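Local coordinates for enoyl-CoA hydratase/carnithine racemase (PDB 4NEK), which probably shifts the double bond of enoyl-CoA thioesters between the delta-3 and delta-2 positions, as an isomerase of the crotonase family, at residues C[103-106]-C[107-110]; C[164-167]-C[168-172]; C[190-193]-C[194-198]; C[216-219]-C[220-223]. All coordinates share one frame; numbering follows the deposited sequence.

Contact 1: residues C[103-106]-C[107-110]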
loop_
_atom_site.group_PDB
_atom_site.type_symbol
_atom_site.label_atom_id
_atom_site.label_comp_id
_atom_site.label_asym_id
_atom_site.label_seq_id
_atom_site.Cartn_x
_atom_site.Cartn_y
_atom_site.Cartn_z
ATOM N N ILE C 103 -4.550 -12.875 -20.929
ATOM C CA ILE C 103 -5.297 -14.030 -20.475
ATOM C C ILE C 103 -4.562 -15.302 -20.797
ATOM O O ILE C 103 -3.911 -15.409 -21.818
ATOM C CB ILE C 103 -6.679 -14.066 -21.102
ATOM C CG1 ILE C 103 -7.437 -12.797 -20.725
ATOM C CG2 ILE C 103 -7.451 -15.309 -20.646
ATOM C CD1 ILE C 103 -8.749 -12.662 -21.466
ATOM N N GLY C 104 -4.643 -16.243 -19.860
ATOM C CA GLY C 104 -3.973 -17.497 -19.967
ATOM C C GLY C 104 -2.500 -17.314 -20.078
ATOM O O GLY C 104 -1.864 -16.763 -19.194
ATOM N N ILE C 105 -1.966 -17.722 -21.218
ATOM C CA ILE C 105 -0.557 -17.542 -21.539
ATOM C C ILE C 105 -0.171 -16.051 -21.567
ATOM O O ILE C 105 0.945 -15.683 -21.276
ATOM C CB ILE C 105 -0.217 -18.279 -22.863
ATOM C CG1 ILE C 105 1.272 -18.207 -23.168
ATOM C CG2 ILE C 105 -0.988 -17.699 -24.041
ATOM C CD1 ILE C 105 2.152 -18.810 -22.088
ATOM N N GLY C 106 -1.112 -15.190 -21.892
ATOM C CA GLY C 106 -0.880 -13.770 -21.802
ATOM C C GLY C 106 -0.477 -13.329 -20.402
ATOM O O GLY C 106 0.279 -12.381 -20.266
ATOM N N SER C 107 -0.956 -14.007 -19.373
ATOM C CA SER C 107 -0.492 -13.758 -18.021
ATOM C C SER C 107 0.669 -14.653 -17.598
ATOM O O SER C 107 1.591 -14.176 -16.930
ATOM C CB SER C 107 -1.629 -13.937 -17.001
ATOM O OG SER C 107 -2.397 -12.749 -16.916
ATOM N N THR C 108 0.623 -15.944 -17.931
ATOM C CA THR C 108 1.528 -16.924 -17.298
ATOM C C THR C 108 2.906 -16.874 -17.900
ATOM O O THR C 108 3.856 -17.423 -17.355
ATOM C CB THR C 108 1.023 -18.360 -17.435
ATOM O OG1 THR C 108 0.855 -18.662 -18.820
ATOM C CG2 THR C 108 -0.308 -18.533 -16.717
ATOM N N LEU C 109 3.006 -16.172 -19.002
ATOM C CA LEU C 109 4.286 -15.830 -19.576
ATOM C C LEU C 109 5.078 -14.762 -18.808
ATOM O O LEU C 109 6.314 -14.714 -18.838
ATOM C CB LEU C 109 3.999 -15.278 -20.945
ATOM C CG LEU C 109 5.223 -14.992 -21.772
ATOM C CD1 LEU C 109 5.848 -16.313 -22.172
ATOM C CD2 LEU C 109 4.858 -14.130 -22.980
ATOM N N LEU C 110 4.379 -13.882 -18.131
ATOM C CA LEU C 110 5.023 -12.696 -17.603
ATOM C C LEU C 110 6.055 -12.992 -16.543
ATOM O O LEU C 110 7.027 -12.220 -16.381
ATOM C CB LEU C 110 3.971 -11.752 -17.070
ATOM C CG LEU C 110 2.979 -11.313 -18.144
ATOM C CD1 LEU C 110 1.923 -10.394 -17.540
ATOM C CD2 LEU C 110 3.643 -10.632 -19.308
#
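T108 folds back onto G104 at the first turn of the short helix that begins at I105, and its side chain illustrates how a helix start is closed by a residue four positions on. Its CB lies 3.7 Å from G104 O. Both branches then lean toward the same acceptor. The methyl CG2 rests 3.4 Å from G104 O, while OG1, placed between the backbone N and the carbonyl carbon (chi1 57°), approaches that oxygen at 3.3 Å in a weak hydrogen bond and comes equally near I105 CA. Beyond it, I105 CD1 ends 3.5 Å from T108 OG1, the two side chains crossing at about a right angle.

G104 O is gripped mainly by backbone donors. T108 N bonds to it in the carbonyl plane at 2.9 Å, whereas S107 N comes from above that plane. G104, the N-cap, has a positive phi that favours glycine, and a CB on G106 would collide with I103 N. S107 OG turns to A102 O, outside this turn. A valine here in place of T108 would lack the hydroxyl, so G104 O would probably keep its two backbone donors but lose the third, weak one, and I105 CD1 would lose its OG1 neighbour.

A glycine-rich helix start of this kind belongs to the crotonase fold, where an N-H at the helix N-terminus commonly helps form the oxyanion hole. Chemically, two backbone N-H groups and a weak hydroxyl bond share G104 O, which probably limits how far this carbonyl can turn.

Contact 2: residues C[164-167]-C[168-172]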
loop_
_atom_site.group_PDB
_atom_site.type_symbol
_atom_site.label_atom_id
_atom_site.label_comp_id
_atom_site.label_asym_id
_atom_site.label_seq_id
_atom_site.Cartn_x
_atom_site.Cartn_y
_atom_site.Cartn_z
ATOM N N VAL C 164 -4.272 -4.409 -12.266
ATOM C CA VAL C 164 -2.945 -3.871 -12.092
ATOM C C VAL C 164 -2.578 -3.630 -10.630
ATOM O O VAL C 164 -1.385 -3.685 -10.289
ATOM C CB VAL C 164 -2.753 -2.577 -12.910
ATOM C CG1 VAL C 164 -2.824 -2.889 -14.399
ATOM C CG2 VAL C 164 -3.800 -1.506 -12.540
ATOM N N ASP C 165 -3.572 -3.400 -9.782
ATOM C CA ASP C 165 -3.302 -3.297 -8.365
ATOM C C ASP C 165 -2.621 -4.535 -7.808
ATOM O O ASP C 165 -1.529 -4.491 -7.242
ATOM C CB ASP C 165 -4.573 -2.967 -7.598
ATOM C CG ASP C 165 -5.749 -3.956 -7.864
ATOM O OD1 ASP C 165 -5.782 -4.720 -8.866
ATOM O OD2 ASP C 165 -6.654 -3.999 -6.991
ATOM N N THR C 166 -3.223 -5.672 -8.053
ATOM C CA THR C 166 -2.694 -6.915 -7.567
ATOM C C THR C 166 -1.402 -7.236 -8.316
ATOM O O THR C 166 -0.436 -7.677 -7.714
ATOM C CB THR C 166 -3.738 -8.014 -7.769
ATOM O OG1 THR C 166 -4.936 -7.658 -7.076
ATOM C CG2 THR C 166 -3.239 -9.356 -7.273
ATOM N N ALA C 167 -1.389 -7.015 -9.621
ATOM C CA ALA C 167 -0.248 -7.437 -10.407
ATOM C C ALA C 167 1.002 -6.718 -9.968
ATOM O O ALA C 167 2.069 -7.321 -9.867
ATOM C CB ALA C 167 -0.485 -7.154 -11.875
ATOM N N GLU C 168 0.891 -5.419 -9.716
ATOM C CA GLU C 168 2.032 -4.735 -9.194
ATOM C C GLU C 168 2.321 -5.161 -7.759
ATOM O O GLU C 168 3.467 -5.364 -7.394
ATOM C CB GLU C 168 1.899 -3.227 -9.285
ATOM C CG GLU C 168 3.186 -2.540 -8.851
ATOM C CD GLU C 168 3.311 -1.066 -9.242
ATOM O OE1 GLU C 168 2.350 -0.502 -9.801
ATOM O OE2 GLU C 168 4.397 -0.453 -8.998
ATOM N N ALA C 169 1.318 -5.314 -6.925
ATOM C CA ALA C 169 1.605 -5.662 -5.535
ATOM C C ALA C 169 2.349 -7.007 -5.420
ATOM O O ALA C 169 3.204 -7.151 -4.593
ATOM C CB ALA C 169 0.315 -5.720 -4.736
ATOM N N VAL C 170 2.031 -7.991 -6.243
ATOM C CA VAL C 170 2.717 -9.249 -6.115
ATOM C C VAL C 170 3.958 -9.355 -6.982
ATOM O O VAL C 170 4.576 -10.419 -7.017
ATOM C CB VAL C 170 1.786 -10.439 -6.410
ATOM C CG1 VAL C 170 0.521 -10.320 -5.578
ATOM C CG2 VAL C 170 1.438 -10.559 -7.896
ATOM N N GLY C 171 4.349 -8.283 -7.676
ATOM C CA GLY C 171 5.599 -8.307 -8.421
ATOM C C GLY C 171 5.525 -8.988 -9.787
ATOM O O GLY C 171 6.544 -9.392 -10.396
ATOM N N LEU C 172 4.321 -9.056 -10.316
ATOM C CA LEU C 172 4.154 -9.565 -11.660
ATOM C C LEU C 172 4.542 -8.528 -12.685
ATOM O O LEU C 172 4.953 -8.865 -13.775
ATOM C CB LEU C 172 2.712 -9.988 -11.872
ATOM C CG LEU C 172 2.439 -10.799 -13.117
ATOM C CD1 LEU C 172 3.145 -12.166 -13.107
ATOM C CD2 LEU C 172 0.947 -10.999 -13.227
#
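A167 and L172 meet across a Schellman motif that ends the helix 164-169. The N-H of L172 reaches back to A167 O at 2.9 Å, nearly along the C=O axis (164°), and the N-H of G171 turns to E168 O within the same reversal. Along with these bonds goes the apolar pair usual for the motif, A167 CB against L172 CB at 4.3 Å. One residue earlier, V170 N closes the last regular turn on T166 O, and both V170 methyls settle against that oxygen, CG2 at 3.4 Å.

What sets this first shell is G171: its phi of 81° would jam a CB against the preceding carbonyl oxygen, which favours glycine at this reversal. Further out, L172 packs on M143 and V170 on A147, both of helix 139-147, while V164 and A167 lie on F124. The helix also meets other subunits: at its start V164 and D165 pack on D165 and V164 of the second subunit, and at its end G171 O accepts from R150 of the third.

E168, whose N-H binds V164 O at 2.9 Å, carries an extended chain outward, and its OE2 forms a salt bridge with NH2 of R151 of the third subunit.

Contact 3: residues C[190-193]-C[194-198]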
loop_
_atom_site.group_PDB
_atom_site.type_symbol
_atom_site.label_atom_id
_atom_site.label_comp_id
_atom_site.label_asym_id
_atom_site.label_seq_id
_atom_site.Cartn_x
_atom_site.Cartn_y
_atom_site.Cartn_z
ATOM N N ALA C 190 14.060 -1.301 -22.454
ATOM C CA ALA C 190 14.824 -2.204 -23.272
ATOM C C ALA C 190 16.163 -1.616 -23.690
ATOM O O ALA C 190 17.193 -2.304 -23.663
ATOM C CB ALA C 190 14.028 -2.594 -24.504
ATOM N N ARG C 191 16.163 -0.366 -24.110
ATOM C CA ARG C 191 17.409 0.299 -24.535
ATOM C C ARG C 191 18.375 0.475 -23.368
ATOM O O ARG C 191 19.571 0.337 -23.516
ATOM C CB ARG C 191 17.135 1.671 -25.122
ATOM C CG ARG C 191 16.573 1.614 -26.508
ATOM C CD ARG C 191 16.599 2.987 -27.155
ATOM N NE ARG C 191 15.702 3.007 -28.305
ATOM C CZ ARG C 191 15.966 2.466 -29.498
ATOM N NH1 ARG C 191 17.142 1.890 -29.755
ATOM N NH2 ARG C 191 15.043 2.506 -30.452
ATOM N N LYS C 192 17.846 0.763 -22.206
ATOM C CA LYS C 192 18.694 0.927 -21.076
ATOM C C LYS C 192 19.373 -0.423 -20.763
ATOM O O LYS C 192 20.548 -0.468 -20.454
ATOM C CB LYS C 192 17.885 1.457 -19.917
ATOM C CG LYS C 192 18.753 1.872 -18.784
ATOM C CD LYS C 192 17.991 2.586 -17.669
ATOM C CE LYS C 192 18.937 2.809 -16.486
ATOM N NZ LYS C 192 18.430 3.852 -15.541
ATOM N N LEU C 193 18.643 -1.529 -20.863
ATOM C CA LEU C 193 19.262 -2.828 -20.719
ATOM C C LEU C 193 20.266 -3.102 -21.839
ATOM O O LEU C 193 21.324 -3.704 -21.611
ATOM C CB LEU C 193 18.224 -3.930 -20.733
ATOM C CG LEU C 193 17.381 -4.040 -19.478
ATOM C CD1 LEU C 193 16.223 -4.981 -19.703
ATOM C CD2 LEU C 193 18.206 -4.525 -18.311
ATOM N N ALA C 194 19.937 -2.663 -23.047
ATOM C CA ALA C 194 20.779 -2.964 -24.184
ATOM C C ALA C 194 22.085 -2.202 -24.087
ATOM O O ALA C 194 23.073 -2.632 -24.665
ATOM C CB ALA C 194 20.074 -2.632 -25.496
ATOM N N ALA C 195 22.101 -1.090 -23.348
ATOM C CA ALA C 195 23.337 -0.319 -23.182
ATOM C C ALA C 195 24.221 -0.876 -22.087
ATOM O O ALA C 195 25.330 -0.444 -21.951
ATOM C CB ALA C 195 23.037 1.119 -22.877
ATOM N N LYS C 196 23.766 -1.853 -21.314
ATOM C CA LYS C 196 24.649 -2.506 -20.370
ATOM C C LYS C 196 25.583 -3.443 -21.140
ATOM O O LYS C 196 25.284 -3.806 -22.274
ATOM C CB LYS C 196 23.852 -3.378 -19.416
ATOM C CG LYS C 196 22.755 -2.679 -18.702
ATOM C CD LYS C 196 23.209 -1.400 -18.076
ATOM C CE LYS C 196 22.232 -1.033 -16.969
ATOM N NZ LYS C 196 22.309 0.399 -16.695
ATOM N N PRO C 197 26.685 -3.876 -20.511
ATOM C CA PRO C 197 27.549 -4.897 -21.123
ATOM C C PRO C 197 26.895 -6.273 -21.191
ATOM O O PRO C 197 26.681 -6.911 -20.156
ATOM C CB PRO C 197 28.784 -4.926 -20.189
ATOM C CG PRO C 197 28.306 -4.388 -18.883
ATOM C CD PRO C 197 27.224 -3.411 -19.221
ATOM N N ARG C 198 26.592 -6.723 -22.405
ATOM C CA ARG C 198 25.795 -7.909 -22.597
ATOM C C ARG C 198 26.310 -9.127 -21.847
ATOM O O ARG C 198 25.527 -9.889 -21.264
ATOM C CB ARG C 198 25.620 -8.247 -24.080
ATOM C CG ARG C 198 24.686 -9.465 -24.253
ATOM C CD ARG C 198 24.319 -9.795 -25.700
ATOM N NE ARG C 198 25.513 -10.082 -26.489
ATOM C CZ ARG C 198 25.592 -10.024 -27.810
ATOM N NH1 ARG C 198 24.553 -9.714 -28.557
ATOM N NH2 ARG C 198 26.741 -10.285 -28.379
HETATM O O HOH W 1 23.205 -5.324 -22.987
#
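The flat groups that meet between 190-193 and 194-198 are peptides, seen clearly at L193, whose carbonyl plane has K196 N over one face, 64° out of it and 3.1 Å from L193 O. The carbonyls of A190 and R191, by contrast, take A194 N and A195 N only moderately tilted from their planes, by 19° in the first case. This is the C-terminal end of helix 179-194, where i-to-i+4 bonding gives way to an i-to-i+3 turn before P197 opens the helix 198-208. A194 CB lies 3.4 Å from A190 O. The guanidinium of R191 is held by a salt bridge from NH2 to E10.

K196 CG lies 3.4 Å from L193 O and 3.6 Å from K192 O, and the bend at chi2 (-49°) keeps CD and CE close to K192 O as well. The extended K192 chain crosses it at a slant, with CE 4.1 Å from K196 NZ. The two ammonium groups share the neighbourhood of acceptors on other subunits: K192 NZ is bridged to E160 of the third subunit and to E180 and D181 of the fourth, and K196 NZ has a weak bond to L158 O of the third.

Water 1 joins the two ends of the turn, 2.8 Å from L193 O and 2.7 Å from K196 O.

Contact 4: residues C[216-219]-C[220-223]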
loop_
_atom_site.group_PDB
_atom_site.type_symbol
_atom_site.label_atom_id
_atom_site.label_comp_id
_atom_site.label_asym_id
_atom_site.label_seq_id
_atom_site.Cartn_x
_atom_site.Cartn_y
_atom_site.Cartn_z
HETATM N N MSE C 216 25.604 -20.665 1.482
HETATM C CA MSE C 216 27.040 -20.766 1.259
HETATM C C MSE C 216 27.338 -21.225 -0.145
HETATM O O MSE C 216 28.283 -20.724 -0.763
HETATM C CB MSE C 216 27.734 -21.672 2.251
HETATM C CG MSE C 216 27.517 -21.255 3.715
HETATM SE SE MSE C 216 28.207 -19.444 4.173
HETATM C CE MSE C 216 27.162 -19.001 5.804
ATOM N N ASP C 217 26.558 -22.153 -0.689
ATOM C CA ASP C 217 26.728 -22.543 -2.099
ATOM C C ASP C 217 26.528 -21.391 -3.041
ATOM O O ASP C 217 27.280 -21.227 -4.003
ATOM C CB ASP C 217 25.758 -23.627 -2.507
ATOM C CG ASP C 217 25.966 -24.929 -1.748
ATOM O OD1 ASP C 217 27.044 -25.107 -1.122
ATOM O OD2 ASP C 217 25.063 -25.803 -1.781
ATOM N N ARG C 218 25.542 -20.543 -2.756
ATOM C CA ARG C 218 25.291 -19.404 -3.631
ATOM C C ARG C 218 26.428 -18.391 -3.559
ATOM O O ARG C 218 26.839 -17.825 -4.588
ATOM C CB ARG C 218 23.940 -18.731 -3.321
ATOM C CG ARG C 218 23.646 -17.480 -4.154
ATOM C CD ARG C 218 23.727 -17.749 -5.642
ATOM N NE ARG C 218 22.674 -18.704 -6.016
ATOM C CZ ARG C 218 21.539 -18.405 -6.639
ATOM N NH1 ARG C 218 21.280 -17.154 -7.022
ATOM N NH2 ARG C 218 20.667 -19.380 -6.913
ATOM N N LEU C 219 26.966 -18.175 -2.366
ATOM C CA LEU C 219 28.124 -17.284 -2.231
ATOM C C LEU C 219 29.291 -17.758 -3.059
ATOM O O LEU C 219 29.945 -16.964 -3.766
ATOM C CB LEU C 219 28.576 -17.192 -0.792
ATOM C CG LEU C 219 27.561 -16.476 0.095
ATOM C CD1 LEU C 219 27.992 -16.527 1.540
ATOM C CD2 LEU C 219 27.413 -15.037 -0.367
ATOM N N THR C 220 29.541 -19.063 -2.992
ATOM C CA THR C 220 30.604 -19.658 -3.779
ATOM C C THR C 220 30.344 -19.468 -5.267
ATOM O O THR C 220 31.239 -19.103 -6.029
ATOM C CB THR C 220 30.727 -21.150 -3.429
ATOM O OG1 THR C 220 31.125 -21.252 -2.072
ATOM C CG2 THR C 220 31.740 -21.840 -4.274
ATOM N N ARG C 221 29.118 -19.752 -5.678
ATOM C CA ARG C 221 28.766 -19.631 -7.080
ATOM C C ARG C 221 28.981 -18.218 -7.597
ATOM O O ARG C 221 29.586 -18.029 -8.643
ATOM C CB ARG C 221 27.316 -20.049 -7.284
ATOM C CG ARG C 221 26.911 -20.115 -8.738
ATOM C CD ARG C 221 25.430 -20.375 -8.905
ATOM N NE ARG C 221 25.031 -21.592 -8.220
ATOM C CZ ARG C 221 25.191 -22.804 -8.717
ATOM N NH1 ARG C 221 25.700 -22.970 -9.925
ATOM N NH2 ARG C 221 24.820 -23.856 -8.017
ATOM N N GLU C 222 28.498 -17.227 -6.859
ATOM C CA GLU C 222 28.582 -15.846 -7.312
ATOM C C GLU C 222 30.015 -15.461 -7.413
ATOM O O GLU C 222 30.419 -14.811 -8.374
ATOM C CB GLU C 222 27.882 -14.879 -6.345
ATOM C CG GLU C 222 26.350 -14.927 -6.377
ATOM C CD GLU C 222 25.687 -14.086 -5.274
ATOM O OE1 GLU C 222 26.377 -13.757 -4.269
ATOM O OE2 GLU C 222 24.475 -13.746 -5.423
ATOM N N ALA C 223 30.782 -15.852 -6.403
ATOM C CA ALA C 223 32.193 -15.473 -6.313
ATOM C C ALA C 223 33.023 -16.028 -7.472
ATOM O O ALA C 223 33.827 -15.314 -8.052
ATOM C CB ALA C 223 32.777 -15.910 -4.983
#
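Backbone bonds between 216-219 and 220-223 are the regular i-to-i+4 set, among them E222 N to R218 O at 2.9 Å. Added to them is a side-chain bond: T220 OG1 donates to the carbonyl oxygen of selenomethionine M216 at 3.2 Å, and T220 N reaches that same oxygen from the opposite face of its plane. T220 OG1 also accepts from R85 of the third subunit.

Aliphatic parts of R218 and E222 touch, their chains crossing at a slant, with R218 CD 3.9 Å from E222 CG. With CG beside its own backbone N (chi1 -73°), E222 sets that carbon 3.4 Å from R218 O. All this lies within helix 215-230, one of the C-terminal helices of the crotonase fold, laid here against the third subunit: L219 packs on A137 and R218 on Q141 of that neighbour.

R218 NE and R221 NE, 4.3 Å apart, are gathered round E213, which takes a salt bridge from each arginine. The E222 carboxylate accepts from G138 N and S140 OG of the third subunit; with an alanine here both donors would probably lose their acceptor. R218 NH1 donates to the same S140 OG, so that this hydroxyl links R218 and E222.

In the fold
Contacts 1 and 2 are neighbours, their centres about 14 Å apart, and they touch where L110 CB meets L172 CD1 at 4.1 Å. Contact 3 lies across the centre of the chain from contact 1, about 25 Å between centres, and contact 4 is more remote, its centre about 33 Å from that of contact 1. The assembly draws them together, since contacts 2, 3 and 4 all touch the third subunit. There contact 4 packs on E136 and A137, the loop residues that, within the chain itself, T108 of contact 1 rests against. Segment 216-223 thus lies, in the neighbour, near the helix that, as in relatives, may supply part of an oxyanion hole.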